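Local coordinates for protein diaminopimelate decarboxylase (Methanocaldococcus jannaschii, PDB 1TWI) that catalyses the pyridoxal phosphate-dependent decarboxylation of meso-diaminopimelate to L-lysine, the last step of lysine biosynthesis, as a homodimer, at residues V351-G356 against R368-V373; G304-I309 against V318-G323. All coordinates share one frame; numbering follows the deposited sequence.

Interaction 1 (V351-G356 against R368-V373); sequences VSIAGG and RELDKV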
loop_
_atom_site.group_PDB
_atom_site.type_symbol
_atom_site.label_atom_id
_atom_site.label_comp_id
_atom_site.label_asym_id
_atom_site.label_seq_id
_atom_site.Cartn_x
_atom_site.Cartn_y
_atom_site.Cartn_z
ATOM N N VAL A 351 -4.584 -25.404 -4.973
ATOM C CA VAL A 351 -4.184 -24.786 -3.709
ATOM C C VAL A 351 -4.421 -23.275 -3.740
ATOM O O VAL A 351 -4.638 -22.706 -4.806
ATOM C CB VAL A 351 -2.646 -24.967 -3.407
ATOM C CG1 VAL A 351 -2.256 -26.433 -3.279
ATOM C CG2 VAL A 351 -1.819 -24.300 -4.516
ATOM N N SER A 352 -4.371 -22.641 -2.565
ATOM C CA SER A 352 -4.489 -21.183 -2.450
ATOM C C SER A 352 -3.080 -20.740 -1.988
ATOM O O SER A 352 -2.410 -21.443 -1.239
ATOM C CB SER A 352 -5.571 -20.813 -1.442
ATOM O OG SER A 352 -6.865 -21.144 -1.964
ATOM N N ILE A 353 -2.608 -19.602 -2.476
ATOM C CA ILE A 353 -1.231 -19.183 -2.195
ATOM C C ILE A 353 -1.242 -17.907 -1.367
ATOM O O ILE A 353 -1.846 -16.927 -1.778
ATOM C CB ILE A 353 -0.443 -18.838 -3.521
ATOM C CG1 ILE A 353 -0.287 -20.075 -4.457
ATOM C CG2 ILE A 353 0.972 -18.426 -3.180
ATOM C CD1 ILE A 353 -1.410 -20.290 -5.392
ATOM N N ALA A 354 -0.556 -17.910 -0.242
ATOM C CA ALA A 354 -0.524 -16.717 0.630
ATOM C C ALA A 354 0.874 -16.294 1.057
ATOM O O ALA A 354 1.790 -17.121 1.125
ATOM C CB ALA A 354 -1.334 -17.011 1.915
ATOM N N GLY A 355 1.003 -15.005 1.407
ATOM C CA GLY A 355 2.260 -14.501 1.926
ATOM C C GLY A 355 2.161 -14.661 3.447
ATOM O O GLY A 355 1.184 -15.221 3.950
ATOM N N GLY A 356 3.155 -14.178 4.189
ATOM C CA GLY A 356 3.105 -14.330 5.637
ATOM C C GLY A 356 2.645 -13.129 6.483
ATOM O O GLY A 356 2.866 -13.115 7.708
ATOM N N ARG A 368 -6.013 -22.358 -7.148
ATOM C CA ARG A 368 -5.224 -22.415 -8.352
ATOM C C ARG A 368 -4.683 -23.807 -8.597
ATOM O O ARG A 368 -4.200 -24.466 -7.679
ATOM C CB ARG A 368 -4.038 -21.444 -8.235
ATOM C CG ARG A 368 -4.495 -20.002 -7.974
ATOM C CD ARG A 368 -5.366 -19.402 -9.154
ATOM N NE ARG A 368 -5.458 -17.958 -8.958
ATOM C CZ ARG A 368 -4.566 -17.068 -9.396
ATOM N NH1 ARG A 368 -3.500 -17.464 -10.082
ATOM N NH2 ARG A 368 -4.743 -15.771 -9.135
ATOM N N GLU A 369 -4.714 -24.248 -9.843
ATOM C CA GLU A 369 -4.151 -25.559 -10.159
ATOM C C GLU A 369 -2.684 -25.348 -10.438
ATOM O O GLU A 369 -2.299 -24.613 -11.362
ATOM C CB GLU A 369 -4.795 -26.188 -11.399
ATOM C CG GLU A 369 -4.214 -27.560 -11.703
ATOM C CD GLU A 369 -4.990 -28.349 -12.804
ATOM O OE1 GLU A 369 -5.000 -27.926 -13.972
ATOM O OE2 GLU A 369 -5.583 -29.387 -12.479
ATOM N N LEU A 370 -1.837 -25.999 -9.666
ATOM C CA LEU A 370 -0.412 -25.839 -9.913
ATOM C C LEU A 370 0.263 -27.221 -9.893
ATOM O O LEU A 370 -0.276 -28.152 -9.299
ATOM C CB LEU A 370 0.247 -25.010 -8.781
ATOM C CG LEU A 370 -0.325 -23.684 -8.290
ATOM C CD1 LEU A 370 0.775 -23.054 -7.493
ATOM C CD2 LEU A 370 -0.808 -22.786 -9.361
ATOM N N ASP A 371 1.429 -27.334 -10.506
ATOM C CA ASP A 371 2.201 -28.576 -10.360
ATOM C C ASP A 371 2.471 -28.687 -8.859
ATOM O O ASP A 371 2.790 -27.684 -8.188
ATOM C CB ASP A 371 3.522 -28.531 -11.131
ATOM C CG ASP A 371 3.318 -28.724 -12.647
ATOM O OD1 ASP A 371 2.559 -27.916 -13.209
ATOM O OD2 ASP A 371 3.900 -29.670 -13.268
ATOM N N LYS A 372 2.355 -29.924 -8.367
ATOM C CA LYS A 372 2.478 -30.301 -6.961
ATOM C C LYS A 372 3.516 -29.460 -6.212
ATOM O O LYS A 372 4.698 -29.507 -6.524
ATOM C CB LYS A 372 2.845 -31.782 -6.871
ATOM C CG LYS A 372 2.852 -32.344 -5.461
ATOM C CD LYS A 372 1.473 -32.678 -4.996
ATOM C CE LYS A 372 1.475 -33.499 -3.698
ATOM N NZ LYS A 372 2.125 -32.750 -2.560
ATOM N N VAL A 373 3.048 -28.736 -5.202
ATOM C CA VAL A 373 3.928 -27.861 -4.426
ATOM C C VAL A 373 4.607 -28.539 -3.227
ATOM O O VAL A 373 3.958 -29.232 -2.448
ATOM C CB VAL A 373 3.146 -26.587 -3.958
ATOM C CG1 VAL A 373 4.090 -25.661 -3.170
ATOM C CG2 VAL A 373 2.573 -25.833 -5.170
#
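Val351 and Arg368 face each other as an antiparallel hydrogen-bonded pair, and two backbone bonds tie them together. Val351 N gives its hydrogen to Arg368 O over 2.9 Å, and Arg368 N returns a shorter bond to Val351 O at 2.7 Å. Both are fairly straight, but each donor stands somewhat above the plane of the carbonyl it meets.

After this pair segment 368-373 turns off from 351-356: the axes of 351-354 and 368-371 lie 88° apart and come no nearer than 6.3 Å. The two strands, 348-354 and 363-371, form a beta hairpin in the mixed beta-sheet domain that accompanies the TIM-barrel, pyridoxal-binding domain in this decarboxylase family. Further along the hairpin the backbone of Ile353 bonds to Phe364 and Gly365, while on its other edge strand 348-354 runs parallel to strand 316-320.

Apolar contacts fill the angle between the two segments. Val351 CG2 occupies the crowded position between its own backbone N and carbonyl carbon, and it meets Leu370 CG at 4.1 Å, the two side chains crossing at about a right angle. Leu370 CD1 touches both this methyl and Ile353 CD1. The same Ile353 CD1 lies against the aliphatic root of Arg368, 4.0 Å from CG, again with the side chains crossing nearly perpendicularly.

The polar end of Arg368 takes no part in this packing. Its CG is anti to the carbonyl carbon (chi1 -58°), and a bend at chi2 (-63°) turns CD away from Ile353; the guanidinium then bonds through NH1 to His337 O. Past the strand, Gly355 O accepts hydrogen bonds from Lys179 and Asn113 of the second subunit.

Interaction 2 (G304-I309 against V318-G323); sequences GKVHHI and VMIDAG
Val306 overlaps both Ile320 and Val318 on one face of the sheet: its CG2 lies 3.6 Å from Ile320 CG2 and 3.8 Å from Val318 CG1, and the side chains cross obliquely in both pairs. Leu379 of strand 378-382 packs against all three residues.

The backbones form an antiparallel hairpin ladder interrupted by a classic beta bulge. Val306 opposes Ile320 in a non-hydrogen-bonded pair, but His307 and His308 both face Met319. Met319 O receives His307 N at 2.9 Å, and Met319 N gives to His308 O at 2.8 Å; both donors lie nearly along the C=O axis. Although both face Met319, their imidazoles have different partners. His308 rests its CB against Met319 CG, while its ring nitrogens bond to Ser137 OG and Lys115 O of the second subunit.

His307 makes its side-chain hydrogen bond within the hairpin, though it also packs on Cys114 of the second subunit. Its NE2 donates to Asp321 OD2 at 2.9 Å, and the oxygen sits at the ring edge, only 7° out of the imidazole plane. The carboxylate is turned 54° from the ring, and the bond reaches OD2 from above the carboxylate plane. Asp321 CG lies between its own backbone N and carbonyl carbon (chi1 58°), and the carboxylate reaches back to the facing strand. There OD1 accepts Lys305 N at 2.9 Å, also from above its plane, while Asp321 N bonds to Lys305 O.

Asp321 thus holds Lys305 through both main chain and side chain just where strand 316-320 has ended. With OD2 also bonded to Thr30 and OD1 to Lys305 N, both carboxylate oxygens are held; the NE2-H bond suits a neutral ring, but the carboxylate beside it would probably raise the share of the doubly protonated, cationic form.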
loop_
_atom_site.group_PDB
_atom_site.type_symbol
_atom_site.label_atom_id
_atom_site.label_comp_id
_atom_site.label_asym_id
_atom_site.label_seq_id
_atom_site.Cartn_x
_atom_site.Cartn_y
_atom_site.Cartn_z
ATOM N N GLY A 304 8.731 -16.405 -5.258
ATOM C CA GLY A 304 8.568 -16.550 -3.825
ATOM C C GLY A 304 8.773 -18.019 -3.471
ATOM O O GLY A 304 8.212 -18.903 -4.117
ATOM N N LYS A 305 9.601 -18.277 -2.475
ATOM C CA LYS A 305 9.835 -19.621 -2.079
ATOM C C LYS A 305 8.777 -20.097 -1.084
ATOM O O LYS A 305 8.289 -19.333 -0.199
ATOM C CB LYS A 305 11.249 -19.756 -1.494
ATOM C CG LYS A 305 11.552 -21.160 -0.898
ATOM C CD LYS A 305 13.097 -21.414 -0.702
ATOM C CE LYS A 305 13.700 -20.538 0.377
ATOM N NZ LYS A 305 15.137 -20.953 0.597
ATOM N N VAL A 306 8.426 -21.371 -1.223
ATOM C CA VAL A 306 7.455 -22.005 -0.334
ATOM C C VAL A 306 8.087 -22.439 0.971
ATOM O O VAL A 306 9.002 -23.283 0.961
ATOM C CB VAL A 306 6.847 -23.244 -1.023
ATOM C CG1 VAL A 306 5.891 -23.950 -0.052
ATOM C CG2 VAL A 306 6.069 -22.767 -2.301
ATOM N N HIS A 307 7.619 -21.892 2.097
ATOM C CA HIS A 307 8.218 -22.316 3.379
ATOM C C HIS A 307 7.316 -23.288 4.120
ATOM O O HIS A 307 7.809 -24.086 4.917
ATOM C CB HIS A 307 8.535 -21.092 4.263
ATOM C CG HIS A 307 9.652 -20.262 3.730
ATOM N ND1 HIS A 307 10.922 -20.303 4.249
ATOM C CD2 HIS A 307 9.707 -19.407 2.673
ATOM C CE1 HIS A 307 11.717 -19.512 3.545
ATOM N NE2 HIS A 307 11.003 -18.957 2.579
ATOM N N HIS A 308 6.012 -23.251 3.851
ATOM C CA HIS A 308 5.080 -24.167 4.548
ATOM C C HIS A 308 3.894 -24.561 3.687
ATOM O O HIS A 308 3.428 -23.764 2.859
ATOM C CB HIS A 308 4.495 -23.513 5.795
ATOM C CG HIS A 308 5.518 -23.093 6.795
ATOM N ND1 HIS A 308 6.185 -23.997 7.579
ATOM C CD2 HIS A 308 5.973 -21.867 7.167
ATOM C CE1 HIS A 308 7.011 -23.362 8.391
ATOM N NE2 HIS A 308 6.902 -22.064 8.162
ATOM N N ILE A 309 3.440 -25.806 3.861
ATOM C CA ILE A 309 2.222 -26.275 3.202
ATOM C C ILE A 309 1.270 -26.571 4.363
ATOM O O ILE A 309 1.664 -27.153 5.388
ATOM C CB ILE A 309 2.454 -27.547 2.365
ATOM C CG1 ILE A 309 3.425 -27.221 1.201
ATOM C CG2 ILE A 309 1.082 -28.072 1.865
ATOM C CD1 ILE A 309 3.926 -28.406 0.428
ATOM N N VAL A 318 -0.569 -22.854 0.585
ATOM C CA VAL A 318 0.849 -22.900 0.267
ATOM C C VAL A 318 1.343 -21.502 0.726
ATOM O O VAL A 318 0.824 -20.484 0.263
ATOM C CB VAL A 318 0.980 -23.130 -1.283
ATOM C CG1 VAL A 318 2.351 -22.770 -1.760
ATOM C CG2 VAL A 318 0.689 -24.626 -1.583
ATOM N N MET A 319 2.301 -21.455 1.665
ATOM C CA MET A 319 2.771 -20.172 2.195
ATOM C C MET A 319 4.124 -19.822 1.614
ATOM O O MET A 319 5.071 -20.586 1.754
ATOM C CB MET A 319 2.917 -20.234 3.726
ATOM C CG MET A 319 1.755 -20.955 4.478
ATOM S SD MET A 319 0.182 -20.143 4.195
ATOM C CE MET A 319 -0.817 -20.820 5.635
ATOM N N ILE A 320 4.220 -18.654 0.981
ATOM C CA ILE A 320 5.480 -18.252 0.392
ATOM C C ILE A 320 6.108 -17.012 1.029
ATOM O O ILE A 320 5.430 -16.273 1.771
ATOM C CB ILE A 320 5.330 -18.025 -1.158
ATOM C CG1 ILE A 320 4.291 -16.923 -1.438
ATOM C CG2 ILE A 320 4.897 -19.385 -1.870
ATOM C CD1 ILE A 320 4.235 -16.592 -2.924
ATOM N N ASP A 321 7.394 -16.763 0.740
ATOM C CA ASP A 321 8.049 -15.608 1.339
ATOM C C ASP A 321 7.839 -14.258 0.653
ATOM O O ASP A 321 8.392 -13.241 1.088
ATOM C CB ASP A 321 9.537 -15.887 1.641
ATOM C CG ASP A 321 10.338 -16.286 0.433
ATOM O OD1 ASP A 321 9.893 -16.031 -0.729
ATOM O OD2 ASP A 321 11.444 -16.862 0.655
ATOM N N ALA A 322 7.038 -14.258 -0.403
ATOM C CA ALA A 322 6.614 -13.015 -1.042
ATOM C C ALA A 322 5.325 -12.667 -0.299
ATOM O O ALA A 322 4.582 -13.558 0.149
ATOM C CB ALA A 322 6.299 -13.215 -2.520
ATOM N N GLY A 323 5.004 -11.384 -0.214
ATOM C CA GLY A 323 3.807 -11.002 0.520
ATOM C C GLY A 323 3.241 -9.709 -0.031
ATOM O O GLY A 323 3.860 -9.054 -0.870
#

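Interaction 2 closes before interaction 1 opens along the chain, and their centres are about 9 Å apart in one mixed sheet. Strands 316-320 and 348-354 are the shared seam: Val318 N lies 3.0 Å from Ser352 O and Ile320 N 2.9 Å from Ala354 O, both probable hydrogen bonds. Side chains continue the join, with Val351 on Val318, Ile353 on Ile320, and Val373 CG1 3.6 Å from Val306 CG2. Both contacts touch the second subunit. Neither forms the catalytic pocket; interaction 1 is nearer, its Arg368 side chain about 9 Å from that of Arg329, which lines the bound-lysine pocket, and interaction 2 farther off, its Met319 side chain about 13 Å from a bound pyridoxal phosphate.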